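Local coordinates for cellulosome-related protein module from Ruminococcus flavefaciens that resembles papain-like cysteine peptidases (Ruminococcus flavefaciens, PDB 4EYZ) that is of unknown function but, as a cellulosome-related module resembling papain-like cysteine peptidases, is possibly a peptidase from that resemblance, at residues Asn41-Lys45 with His93-Lys97; Trp31-Asp36 with Gln166-Ile170; Trp52-Ser56 with Phe116-Phe120; Ala19-Cys24 with Gln109-Tyr113. All coordinates share one frame. Where two conformers were deposited one is given. Residue numbers count along the deposited sequence, not the author numbering.

Interaction 1 of 4, residues Asn41-Lys45 with His93-Lys97; sequences NDYYK and HAIAK. With EDO (1,2-ethanediol), chain C.
An aromatic cluster of Tyr43, Tyr44 and His93 joins the loop after helix 28-38 to helix 89-103. Residues 93-97 form one helical turn, closed by Lys97 N to His93 O (2.7 Å). The loop 41-45 is irregular and opens with an Asx turn, Asn41 OD1 accepting from Tyr43 N at 3.1 Å. Its backbone stands off the helix, Tyr44 and Ala94 being nearest at 8.6 Å between CA atoms, and two long tyrosines bridge the gap. Tyr44 (chi1 m) hydrogen-bonds through OH to His93 ND1 at 2.8 Å; the same OH lies 3.3 Å from Ala94 CA and 3.3 Å from Lys97 CB. His93 takes chi1 t, and its NE2 bonds to Asp61. In papain-like proteins a central helix begins close to the catalytic cysteine; helix 89-103, which starts just after the carboxymethylated Cys87, is consistent with that element. Tyr43 (chi1 t) meets the His93 ring rim to rim, centroids 6.0 Å apart, with OH 3.4 Å from His93 CE1 and 3.6 Å from Lys97 CE. A 1,2-ethanediol, probably from the crystallisation liquor, bridges Tyr43 OH (2.7 Å to EDO O1) and Lys97 NZ (3.0 Å to EDO O1, 2.9 Å to EDO O2).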
loop_
_atom_site.group_PDB
_atom_site.type_symbol
_atom_site.label_atom_id
_atom_site.label_comp_id
_atom_site.label_asym_id
_atom_site.label_seq_id
_atom_site.Cartn_x
_atom_site.Cartn_y
_atom_site.Cartn_z
ATOM N N ASN A 41 -6.265 9.798 -13.847
ATOM C CA ASN A 41 -7.695 10.056 -13.925
ATOM C C ASN A 41 -8.150 10.650 -12.587
ATOM O O ASN A 41 -7.316 11.028 -11.766
ATOM C CB ASN A 41 -8.471 8.798 -14.347
ATOM C CG ASN A 41 -8.397 7.674 -13.325
ATOM O OD1 ASN A 41 -8.043 7.894 -12.171
ATOM N ND2 ASN A 41 -8.742 6.455 -13.753
ATOM N N ASP A 42 -9.452 10.767 -12.372
ATOM C CA ASP A 42 -9.938 11.415 -11.156
ATOM C C ASP A 42 -10.507 10.419 -10.152
ATOM O O ASP A 42 -11.354 10.760 -9.336
ATOM C CB ASP A 42 -10.983 12.474 -11.517
ATOM C CG ASP A 42 -10.386 13.641 -12.289
ATOM O OD1 ASP A 42 -9.344 14.181 -11.856
ATOM O OD2 ASP A 42 -10.955 14.011 -13.336
ATOM N N TYR A 43 -10.028 9.185 -10.201
ATOM C CA TYR A 43 -10.534 8.151 -9.309
ATOM C C TYR A 43 -9.936 8.247 -7.901
ATOM O O TYR A 43 -10.649 8.051 -6.913
ATOM C CB TYR A 43 -10.241 6.787 -9.918
ATOM C CG TYR A 43 -10.959 5.618 -9.290
ATOM C CD1 TYR A 43 -10.487 5.053 -8.123
ATOM C CD2 TYR A 43 -12.080 5.045 -9.894
ATOM C CE1 TYR A 43 -11.111 3.979 -7.553
ATOM C CE2 TYR A 43 -12.714 3.943 -9.322
ATOM C CZ TYR A 43 -12.213 3.423 -8.151
ATOM O OH TYR A 43 -12.793 2.334 -7.557
ATOM N N TYR A 44 -8.632 8.533 -7.826
ATOM C CA TYR A 44 -7.928 8.609 -6.548
ATOM C C TYR A 44 -7.478 10.031 -6.209
ATOM O O TYR A 44 -7.672 10.504 -5.081
ATOM C CB TYR A 44 -6.696 7.668 -6.546
ATOM C CG TYR A 44 -7.045 6.188 -6.524
ATOM C CD1 TYR A 44 -7.443 5.561 -5.348
ATOM C CD2 TYR A 44 -6.979 5.416 -7.676
ATOM C CE1 TYR A 44 -7.755 4.219 -5.316
ATOM C CE2 TYR A 44 -7.292 4.077 -7.652
ATOM C CZ TYR A 44 -7.686 3.484 -6.483
ATOM O OH TYR A 44 -7.995 2.160 -6.516
ATOM N N LYS A 45 -6.855 10.697 -7.178
ATOM C CA LYS A 45 -6.262 12.001 -6.937
ATOM C C LYS A 45 -7.322 12.943 -6.408
ATOM O O LYS A 45 -8.420 13.000 -6.940
ATOM C CB LYS A 45 -5.640 12.574 -8.210
ATOM C CG LYS A 45 -4.852 13.847 -7.967
ATOM C CD LYS A 45 -4.208 14.362 -9.241
ATOM C CE LYS A 45 -3.486 15.675 -9.004
ATOM N NZ LYS A 45 -2.911 16.220 -10.267
ATOM N N HIS A 93 -6.765 -0.546 -1.503
ATOM C CA HIS A 93 -7.761 -0.290 -2.515
ATOM C C HIS A 93 -7.137 -0.287 -3.910
ATOM O O HIS A 93 -7.663 -0.918 -4.828
ATOM C CB HIS A 93 -8.469 1.033 -2.257
ATOM C CG HIS A 93 -9.705 1.175 -3.068
ATOM N ND1 HIS A 93 -9.676 1.421 -4.425
ATOM C CD2 HIS A 93 -11.005 1.032 -2.735
ATOM C CE1 HIS A 93 -10.910 1.419 -4.892
ATOM N NE2 HIS A 93 -11.737 1.204 -3.881
ATOM N N ALA A 94 -6.009 0.402 -4.068
ATOM C CA ALA A 94 -5.365 0.479 -5.376
ATOM C C ALA A 94 -5.003 -0.911 -5.885
ATOM O O ALA A 94 -5.236 -1.234 -7.051
ATOM C CB ALA A 94 -4.133 1.362 -5.319
ATOM N N ILE A 95 -4.397 -1.730 -5.034
ATOM C CA ILE A 95 -4.047 -3.074 -5.496
ATOM C C ILE A 95 -5.316 -3.869 -5.838
ATOM O O ILE A 95 -5.397 -4.515 -6.881
ATOM C CB ILE A 95 -3.193 -3.840 -4.472
ATOM C CG1 ILE A 95 -1.857 -3.144 -4.259
ATOM C CG2 ILE A 95 -2.959 -5.276 -4.933
ATOM C CD1 ILE A 95 -1.038 -3.732 -3.117
ATOM N N ALA A 96 -6.307 -3.825 -4.955
ATOM C CA ALA A 96 -7.552 -4.569 -5.163
ATOM C C ALA A 96 -8.251 -4.115 -6.438
ATOM O O ALA A 96 -8.757 -4.934 -7.220
ATOM C CB ALA A 96 -8.476 -4.392 -3.981
ATOM N N LYS A 97 -8.274 -2.810 -6.656
ATOM C CA LYS A 97 -8.914 -2.264 -7.839
ATOM C C LYS A 97 -8.152 -2.703 -9.087
ATOM O O LYS A 97 -8.752 -3.102 -10.086
ATOM C CB LYS A 97 -8.976 -0.743 -7.752
ATOM C CG LYS A 97 -9.631 -0.050 -8.948
ATOM C CD LYS A 97 -11.055 -0.494 -9.179
ATOM C CE LYS A 97 -11.668 0.281 -10.320
ATOM N NZ LYS A 97 -13.031 -0.213 -10.629
HETATM C C1 EDO C . -15.849 0.636 -8.045
HETATM O O1 EDO C . -14.924 1.339 -8.866
HETATM C C2 EDO C . -15.102 -0.496 -7.372
HETATM O O2 EDO C . -14.453 -1.316 -8.368
#

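Interaction 2 of 4, residues Trp31-Asp36 with Gln166-Ile170; sequences WQNFID and QKGDI
Helix 28-38, here as residues 31-36, packs against a type II beta turn, Gln166 to Asp169, that leads into strand 170-175 of the six-stranded antiparallel sheet. Gln32 and Gly168 come closest, 5.9 Å between CA atoms. The turn starts at Gln166, whose backbone O receives Asp169 N at 3.0 Å and whose N donates to Asp169 OD2 at 2.9 Å. Lys167, at the second position, points its CB toward the helix. Lys167 O accepts from Gln32 NE2 at 2.9 Å (Gln32 chi1 m, chi2 t), while the lysine chain, bent at chi3 m, passes Ile35 CD1 at 4.3 Å from Lys167 CG and ends in a salt bridge, Lys167 NZ to Asp36 OD1, 2.8 Å. Gly168 takes phi/psi 106/-17, the third position of the turn. Gly168 O accepts from Trp31 NE1 at 2.9 Å, in the plane of an indole held at chi1 t, and Ile35 CD1 sits 3.6 Å from Gly168 CA. A CB here would clash with Trp31 CD1 and press on the preceding carbonyl. Asp169 points its CA-CB bond away from the helix and bonds through OD1 to Trp242 N, after which Ile170 enters the sheet. Two of the three polar bonds are made to turn carbonyls, so side chains of the helix satisfy backbone acceptors while Lys167 and Asp36 pair their charges; with glycine required twice over, the contact depends on the turn's backbone as much as on side chains.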
loop_
_atom_site.group_PDB
_atom_site.type_symbol
_atom_site.label_atom_id
_atom_site.label_comp_id
_atom_site.label_asym_id
_atom_site.label_seq_id
_atom_site.Cartn_x
_atom_site.Cartn_y
_atom_site.Cartn_z
ATOM N N TRP A 31 -0.395 -4.152 -14.008
ATOM C CA TRP A 31 -0.324 -3.318 -12.814
ATOM C C TRP A 31 0.302 -1.959 -13.140
ATOM O O TRP A 31 -0.200 -0.915 -12.719
ATOM C CB TRP A 31 0.444 -4.074 -11.738
ATOM C CG TRP A 31 0.725 -3.399 -10.433
ATOM C CD1 TRP A 31 1.922 -3.425 -9.777
ATOM C CD2 TRP A 31 -0.187 -2.696 -9.562
ATOM N NE1 TRP A 31 1.825 -2.777 -8.583
ATOM C CE2 TRP A 31 0.544 -2.328 -8.418
ATOM C CE3 TRP A 31 -1.536 -2.329 -9.643
ATOM C CZ2 TRP A 31 -0.019 -1.608 -7.364
ATOM C CZ3 TRP A 31 -2.096 -1.627 -8.591
ATOM C CH2 TRP A 31 -1.340 -1.273 -7.463
ATOM N N GLN A 32 1.391 -1.957 -13.898
ATOM C CA GLN A 32 2.012 -0.701 -14.308
ATOM C C GLN A 32 1.085 0.164 -15.151
ATOM O O GLN A 32 1.036 1.388 -14.974
ATOM C CB GLN A 32 3.317 -0.969 -15.035
ATOM C CG GLN A 32 4.368 -1.578 -14.122
ATOM C CD GLN A 32 5.676 -1.863 -14.824
ATOM O OE1 GLN A 32 5.713 -2.078 -16.033
ATOM N NE2 GLN A 32 6.752 -1.881 -14.068
ATOM N N ASN A 33 0.357 -0.464 -16.064
ATOM C CA ASN A 33 -0.611 0.258 -16.881
ATOM C C ASN A 33 -1.720 0.840 -16.007
ATOM O O ASN A 33 -2.145 1.970 -16.233
ATOM C CB ASN A 33 -1.221 -0.636 -17.974
ATOM C CG ASN A 33 -0.229 -1.015 -19.059
ATOM O OD1 ASN A 33 0.846 -0.419 -19.190
ATOM N ND2 ASN A 33 -0.595 -2.010 -19.858
ATOM N N PHE A 34 -2.199 0.064 -15.032
ATOM C CA PHE A 34 -3.220 0.535 -14.107
ATOM C C PHE A 34 -2.710 1.748 -13.337
ATOM O O PHE A 34 -3.420 2.741 -13.182
ATOM C CB PHE A 34 -3.632 -0.589 -13.144
ATOM C CG PHE A 34 -4.554 -0.140 -12.063
ATOM C CD1 PHE A 34 -5.919 -0.091 -12.285
ATOM C CD2 PHE A 34 -4.062 0.247 -10.831
ATOM C CE1 PHE A 34 -6.776 0.344 -11.295
ATOM C CE2 PHE A 34 -4.912 0.686 -9.838
ATOM C CZ PHE A 34 -6.276 0.726 -10.069
ATOM N N ILE A 35 -1.483 1.670 -12.840
ATOM C CA ILE A 35 -0.893 2.782 -12.117
ATOM C C ILE A 35 -0.849 4.034 -13.004
ATOM O O ILE A 35 -1.240 5.119 -12.580
ATOM C CB ILE A 35 0.513 2.400 -11.638
ATOM C CG1 ILE A 35 0.419 1.364 -10.517
ATOM C CG2 ILE A 35 1.275 3.633 -11.161
ATOM C CD1 ILE A 35 1.732 0.639 -10.238
ATOM N N ASP A 36 -0.399 3.886 -14.244
ATOM C CA ASP A 36 -0.343 5.034 -15.146
ATOM C C ASP A 36 -1.733 5.651 -15.325
ATOM O O ASP A 36 -1.890 6.871 -15.297
ATOM C CB ASP A 36 0.217 4.634 -16.511
ATOM C CG ASP A 36 1.700 4.351 -16.483
ATOM O OD1 ASP A 36 2.371 4.672 -15.488
ATOM O OD2 ASP A 36 2.209 3.805 -17.479
ATOM N N GLN A 166 11.330 -1.081 -9.367
ATOM C CA GLN A 166 10.512 -0.949 -10.565
ATOM C C GLN A 166 9.166 -0.360 -10.189
ATOM O O GLN A 166 8.658 -0.616 -9.105
ATOM C CB GLN A 166 10.231 -2.307 -11.232
ATOM C CG GLN A 166 11.408 -3.131 -11.650
ATOM C CD GLN A 166 10.947 -4.476 -12.174
ATOM O OE1 GLN A 166 10.834 -5.442 -11.423
ATOM N NE2 GLN A 166 10.640 -4.532 -13.456
ATOM N N LYS A 167 8.574 0.387 -11.113
ATOM C CA LYS A 167 7.207 0.875 -10.964
ATOM C C LYS A 167 6.288 -0.284 -10.582
ATOM O O LYS A 167 6.275 -1.333 -11.242
ATOM C CB LYS A 167 6.735 1.549 -12.262
ATOM C CG LYS A 167 5.272 1.992 -12.227
ATOM C CD LYS A 167 4.804 2.551 -13.582
ATOM C CE LYS A 167 5.505 3.821 -13.983
ATOM N NZ LYS A 167 5.119 4.174 -15.373
ATOM N N GLY A 168 5.527 -0.086 -9.510
ATOM C CA GLY A 168 4.636 -1.103 -8.990
ATOM C C GLY A 168 5.096 -1.765 -7.712
ATOM O O GLY A 168 4.295 -2.431 -7.051
ATOM N N ASP A 169 6.375 -1.632 -7.379
ATOM C CA ASP A 169 6.889 -2.154 -6.116
ATOM C C ASP A 169 6.244 -1.438 -4.942
ATOM O O ASP A 169 5.890 -0.262 -5.043
ATOM C CB ASP A 169 8.406 -2.002 -6.044
ATOM C CG ASP A 169 9.146 -2.895 -7.031
ATOM O OD1 ASP A 169 8.533 -3.818 -7.621
ATOM O OD2 ASP A 169 10.368 -2.681 -7.199
ATOM N N ILE A 170 6.089 -2.151 -3.830
ATOM C CA ILE A 170 5.561 -1.544 -2.627
ATOM C C ILE A 170 6.729 -1.075 -1.770
ATOM O O ILE A 170 7.708 -1.787 -1.613
ATOM C CB ILE A 170 4.705 -2.565 -1.840
ATOM C CG1 ILE A 170 3.610 -3.166 -2.732
ATOM C CG2 ILE A 170 4.204 -1.962 -0.530
ATOM C CD1 ILE A 170 2.797 -2.228 -3.494
#

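Interaction 3 of 4, residues Trp52-Ser56 with Phe116-Phe120; sequences WVFAS and FSSYF
Phe54, with chi1 m and chi2 -59°, reaches its ring from one beta turn across to another. Residues 52-55 make a type I turn (Ala55 N to Trp52 O, 3.0 Å) before strand 56-57; residues 117-120 make a second, with a weak Phe120 N to Ser117 O bond, ahead of helix 120-123. Phe54 and Phe120 are nearest, 6.5 Å between CA atoms. The Phe54 ring lies against the second turn: CE1 lies 3.7 Å from Phe120 N and 3.7 Å from Ser117 OG, the latter near the ring plane, while Phe54 CZ is 4.0 Å from Tyr119 CB. Phe54 CD1 meets Phe120 CD1 at 3.8 Å, at the edge of the Phe120 ring, which is set by chi1 t. Ser117 (chi1 t) accepts through OG from Tyr119 N at 2.9 Å, a capping bond in front of the helix. This is loop-to-loop packing beside helix 89-103 in a fold that resembles the papain-like peptidases: from that helix Trp92 stacks on Phe116 and meets Phe120 edge-to-face. Phe116 extends at chi1 t with chi2 near 0°, bringing CE1 to 3.5 Å from Val53 O, roughly in the ring plane, and CZ to 3.8 Å from Phe54 CA. Ser56, at chi1 p, folds its OG back to donate to Phe54 O (3.1 Å), leaving Ser56 OG 4.0 Å from Phe116 CE2 and 4.1 Å from Phe120 CE1.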
loop_
_atom_site.group_PDB
_atom_site.type_symbol
_atom_site.label_atom_id
_atom_site.label_comp_id
_atom_site.label_asym_id
_atom_site.label_seq_id
_atom_site.Cartn_x
_atom_site.Cartn_y
_atom_site.Cartn_z
ATOM N N TRP A 52 -7.843 8.016 9.947
ATOM C CA TRP A 52 -8.521 6.831 10.451
ATOM C C TRP A 52 -7.906 5.683 9.694
ATOM O O TRP A 52 -7.954 5.656 8.466
ATOM C CB TRP A 52 -10.019 6.873 10.178
ATOM C CG TRP A 52 -10.787 5.728 10.806
ATOM C CD1 TRP A 52 -10.626 5.214 12.064
ATOM C CD2 TRP A 52 -11.833 4.965 10.196
ATOM N NE1 TRP A 52 -11.531 4.200 12.281
ATOM C CE2 TRP A 52 -12.283 4.029 11.148
ATOM C CE3 TRP A 52 -12.444 4.998 8.950
ATOM C CZ2 TRP A 52 -13.318 3.141 10.882
ATOM C CZ3 TRP A 52 -13.463 4.124 8.686
ATOM C CH2 TRP A 52 -13.888 3.198 9.643
ATOM N N VAL A 53 -7.334 4.735 10.421
ATOM C CA VAL A 53 -6.520 3.702 9.804
ATOM C C VAL A 53 -7.319 2.864 8.807
ATOM O O VAL A 53 -6.751 2.313 7.870
ATOM C CB VAL A 53 -5.872 2.789 10.874
ATOM C CG1 VAL A 53 -6.919 2.023 11.658
ATOM C CG2 VAL A 53 -4.868 1.831 10.234
ATOM N N PHE A 54 -8.636 2.784 8.976
ATOM C CA PHE A 54 -9.449 1.927 8.116
ATOM C C PHE A 54 -10.023 2.658 6.898
ATOM O O PHE A 54 -10.754 2.056 6.108
ATOM C CB PHE A 54 -10.563 1.272 8.929
ATOM C CG PHE A 54 -10.058 0.453 10.075
ATOM C CD1 PHE A 54 -9.202 -0.603 9.859
ATOM C CD2 PHE A 54 -10.441 0.736 11.368
ATOM C CE1 PHE A 54 -8.734 -1.362 10.914
ATOM C CE2 PHE A 54 -9.976 -0.018 12.422
ATOM C CZ PHE A 54 -9.126 -1.072 12.198
ATOM N N ALA A 55 -9.675 3.938 6.729
ATOM C CA ALA A 55 -10.190 4.714 5.596
ATOM C C ALA A 55 -9.664 4.174 4.273
ATOM O O ALA A 55 -8.454 4.167 4.030
ATOM C CB ALA A 55 -9.857 6.183 5.737
ATOM N N SER A 56 -10.592 3.767 3.405
ATOM C CA SER A 56 -10.262 3.056 2.171
ATOM C C SER A 56 -11.302 3.349 1.088
ATOM O O SER A 56 -11.651 2.468 0.318
ATOM C CB SER A 56 -10.142 1.552 2.425
ATOM O OG SER A 56 -11.226 1.062 3.171
ATOM N N PHE A 116 -4.054 -5.590 4.424
ATOM C CA PHE A 116 -4.437 -4.258 4.881
ATOM C C PHE A 116 -4.097 -4.156 6.352
ATOM O O PHE A 116 -2.974 -3.807 6.690
ATOM C CB PHE A 116 -5.919 -4.013 4.515
ATOM C CG PHE A 116 -6.488 -2.642 4.869
ATOM C CD1 PHE A 116 -5.770 -1.656 5.505
ATOM C CD2 PHE A 116 -7.811 -2.377 4.537
ATOM C CE1 PHE A 116 -6.362 -0.435 5.808
ATOM C CE2 PHE A 116 -8.401 -1.160 4.830
ATOM C CZ PHE A 116 -7.677 -0.191 5.468
ATOM N N SER A 117 -5.033 -4.480 7.214
ATOM C CA SER A 117 -4.828 -4.476 8.653
ATOM C C SER A 117 -5.404 -5.764 9.172
ATOM O O SER A 117 -6.417 -6.233 8.656
ATOM C CB SER A 117 -5.602 -3.330 9.298
ATOM O OG SER A 117 -5.796 -3.566 10.680
ATOM N N SER A 118 -4.802 -6.324 10.212
ATOM C CA SER A 118 -5.356 -7.536 10.792
ATOM C C SER A 118 -6.680 -7.295 11.522
ATOM O O SER A 118 -7.329 -8.257 11.921
ATOM C CB SER A 118 -4.350 -8.172 11.737
ATOM O OG SER A 118 -3.986 -7.251 12.733
ATOM N N TYR A 119 -7.078 -6.028 11.676
ATOM C CA TYR A 119 -8.279 -5.655 12.410
ATOM C C TYR A 119 -9.398 -5.105 11.533
ATOM O O TYR A 119 -10.491 -4.823 12.020
ATOM C CB TYR A 119 -7.913 -4.649 13.511
ATOM C CG TYR A 119 -6.985 -5.320 14.478
ATOM C CD1 TYR A 119 -7.477 -6.234 15.394
ATOM C CD2 TYR A 119 -5.612 -5.115 14.427
ATOM C CE1 TYR A 119 -6.647 -6.902 16.248
ATOM C CE2 TYR A 119 -4.769 -5.768 15.287
ATOM C CZ TYR A 119 -5.292 -6.679 16.182
ATOM O OH TYR A 119 -4.453 -7.346 17.041
ATOM N N PHE A 120 -9.139 -4.953 10.247
ATOM C CA PHE A 120 -10.149 -4.448 9.335
ATOM C C PHE A 120 -11.348 -5.394 9.205
ATOM O O PHE A 120 -12.504 -4.945 9.179
ATOM C CB PHE A 120 -9.504 -4.173 7.980
ATOM C CG PHE A 120 -10.463 -3.673 6.932
ATOM C CD1 PHE A 120 -10.941 -2.368 6.948
ATOM C CD2 PHE A 120 -10.828 -4.490 5.891
ATOM C CE1 PHE A 120 -11.796 -1.925 5.961
ATOM C CE2 PHE A 120 -11.669 -4.049 4.908
ATOM C CZ PHE A 120 -12.148 -2.760 4.939
#

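Interaction 4 of 4, residues Ala19-Cys24 with Gln109-Tyr113; sequences ASLNTC and QTGQY
Tyr113 (chi1 m, chi2 -36°) lays one ring face over Ser20: Ser20 CA stands 3.4 Å from the ring centroid and only 6° off the normal, a CH-pi contact, with Ser20 CB 3.4 Å from Tyr113 CD2. Cys24 SG lies at the ring's edge, 3.9 Å from Tyr113 CD2, a sulfur-aromatic contact, and 4.0 Å from Thr110 CG2. Ala19 and Tyr113 are closest, 5.3 Å between CA atoms. The contact joins the end of helix 12-19, finished by a Schellman motif with Leu21 at positive phi, to the 3-10 segment 111-113 that follows helix 107-110. The following turn is closed on Ser20: Cys24 N donates to Ser20 OG (3.0 Å), which also bonds to Asn17 O, and Thr23 OG1 donates to Ser20 O (2.7 Å). Thr23 OG1 also lies 3.6 Å from Tyr113 CE2. Within its own segment, the extended Gln109 (chi1 t, chi2 t) donates from NE2 to Tyr113 OH at 3.0 Å.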
loop_
_atom_site.group_PDB
_atom_site.type_symbol
_atom_site.label_atom_id
_atom_site.label_comp_id
_atom_site.label_asym_id
_atom_site.label_seq_id
_atom_site.Cartn_x
_atom_site.Cartn_y
_atom_site.Cartn_z
ATOM N N ALA A 19 -2.713 -16.276 -3.010
ATOM C CA ALA A 19 -3.792 -15.914 -2.092
ATOM C C ALA A 19 -5.147 -15.959 -2.796
ATOM O O ALA A 19 -6.167 -16.302 -2.182
ATOM C CB ALA A 19 -3.548 -14.524 -1.516
ATOM N N SER A 20 -5.144 -15.610 -4.080
ATOM C CA SER A 20 -6.353 -15.579 -4.887
ATOM C C SER A 20 -6.787 -16.952 -5.365
ATOM O O SER A 20 -7.778 -17.063 -6.074
ATOM C CB SER A 20 -6.145 -14.682 -6.110
ATOM O OG SER A 20 -5.436 -15.345 -7.153
ATOM N N LEU A 21 -6.042 -17.988 -4.995
ATOM C CA LEU A 21 -6.286 -19.340 -5.504
ATOM C C LEU A 21 -6.227 -19.365 -7.037
ATOM O O LEU A 21 -7.032 -20.027 -7.700
ATOM C CB LEU A 21 -7.625 -19.890 -4.994
ATOM C CG LEU A 21 -7.768 -19.876 -3.471
ATOM C CD1 LEU A 21 -9.043 -20.582 -3.037
ATOM C CD2 LEU A 21 -6.549 -20.493 -2.794
ATOM N N ASN A 22 -5.231 -18.663 -7.572
ATOM C CA ASN A 22 -4.994 -18.561 -9.009
ATOM C C ASN A 22 -6.179 -17.989 -9.784
ATOM O O ASN A 22 -6.418 -18.356 -10.931
ATOM C CB ASN A 22 -4.560 -19.909 -9.603
ATOM C CG ASN A 22 -3.904 -19.760 -10.968
ATOM O OD1 ASN A 22 -3.238 -18.766 -11.244
ATOM N ND2 ASN A 22 -4.105 -20.742 -11.832
ATOM N N THR A 23 -6.912 -17.069 -9.175
ATOM C CA THR A 23 -7.977 -16.380 -9.896
ATOM C C THR A 23 -7.512 -15.014 -10.404
ATOM O O THR A 23 -8.130 -14.439 -11.294
ATOM C CB THR A 23 -9.237 -16.185 -9.036
ATOM O OG1 THR A 23 -8.914 -15.416 -7.877
ATOM C CG2 THR A 23 -9.837 -17.526 -8.612
ATOM N N CYS A 24 -6.418 -14.505 -9.838
ATOM C CA CYS A 24 -5.852 -13.219 -10.249
ATOM C C CYS A 24 -4.406 -13.392 -10.682
ATOM O O CYS A 24 -3.592 -13.922 -9.932
ATOM C CB CYS A 24 -5.906 -12.226 -9.090
ATOM S SG CYS A 24 -7.582 -11.728 -8.615
ATOM N N GLN A 109 -14.376 -8.999 -4.002
ATOM C CA GLN A 109 -13.674 -10.281 -3.988
ATOM C C GLN A 109 -12.151 -10.088 -3.981
ATOM O O GLN A 109 -11.445 -10.704 -3.192
ATOM C CB GLN A 109 -14.085 -11.140 -5.186
ATOM C CG GLN A 109 -13.428 -12.515 -5.172
ATOM C CD GLN A 109 -13.849 -13.403 -6.326
ATOM O OE1 GLN A 109 -14.889 -13.193 -6.949
ATOM N NE2 GLN A 109 -13.032 -14.401 -6.618
ATOM N N THR A 110 -11.631 -9.235 -4.856
ATOM C CA THR A 110 -10.184 -9.131 -4.992
ATOM C C THR A 110 -9.531 -8.519 -3.754
ATOM O O THR A 110 -8.359 -8.805 -3.468
ATOM C CB THR A 110 -9.774 -8.332 -6.218
ATOM O OG1 THR A 110 -10.267 -6.998 -6.095
ATOM C CG2 THR A 110 -10.306 -8.971 -7.495
ATOM N N GLY A 111 -10.265 -7.679 -3.012
ATOM C CA GLY A 111 -9.717 -7.122 -1.782
ATOM C C GLY A 111 -9.344 -8.187 -0.772
ATOM O O GLY A 111 -8.516 -7.949 0.103
ATOM N N GLN A 112 -9.964 -9.361 -0.872
ATOM C CA GLN A 112 -9.679 -10.454 0.047
ATOM C C GLN A 112 -8.314 -11.071 -0.211
ATOM O O GLN A 112 -7.853 -11.897 0.570
ATOM C CB GLN A 112 -10.760 -11.511 -0.051
ATOM C CG GLN A 112 -12.138 -10.987 0.326
ATOM C CD GLN A 112 -13.235 -12.030 0.194
ATOM O OE1 GLN A 112 -13.016 -13.222 0.405
ATOM N NE2 GLN A 112 -14.423 -11.580 -0.165
ATOM N N TYR A 113 -7.662 -10.675 -1.300
ATOM C CA TYR A 113 -6.364 -11.244 -1.671
ATOM C C TYR A 113 -5.224 -10.271 -1.404
ATOM O O TYR A 113 -4.088 -10.532 -1.786
ATOM C CB TYR A 113 -6.369 -11.640 -3.144
ATOM C CG TYR A 113 -7.562 -12.480 -3.532
ATOM C CD1 TYR A 113 -8.102 -13.412 -2.658
ATOM C CD2 TYR A 113 -8.153 -12.334 -4.780
ATOM C CE1 TYR A 113 -9.207 -14.183 -3.030
ATOM C CE2 TYR A 113 -9.244 -13.087 -5.150
ATOM C CZ TYR A 113 -9.762 -14.015 -4.273
ATOM O OH TYR A 113 -10.843 -14.778 -4.650
#

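Overall arrangement
From the N terminus, residues 19-24 open interaction 4, then 31-36 open interaction 2, the longest loop, closed only at 166-170, where helix 28-38 joins the turn before strand 170-175. Residues 41-45 open interaction 1 and 52-56 open interaction 3. Helix 89-103 returns at 93-97 to close interaction 1, nested within both 2 and 4; 109-113 closes interaction 4, and 116-120 closes interaction 3, which is nested in 2 but crosses 1 and 4. Interactions 2 and 4 also cross. Helix 89-103 links the set: Ile95 and Lys97 pack on Trp31 and Phe34, Ala96 O meets Thr110 OG1, and His93 touches Ser56. Interactions 2 and 3 lie on opposite sides of the chain's centre.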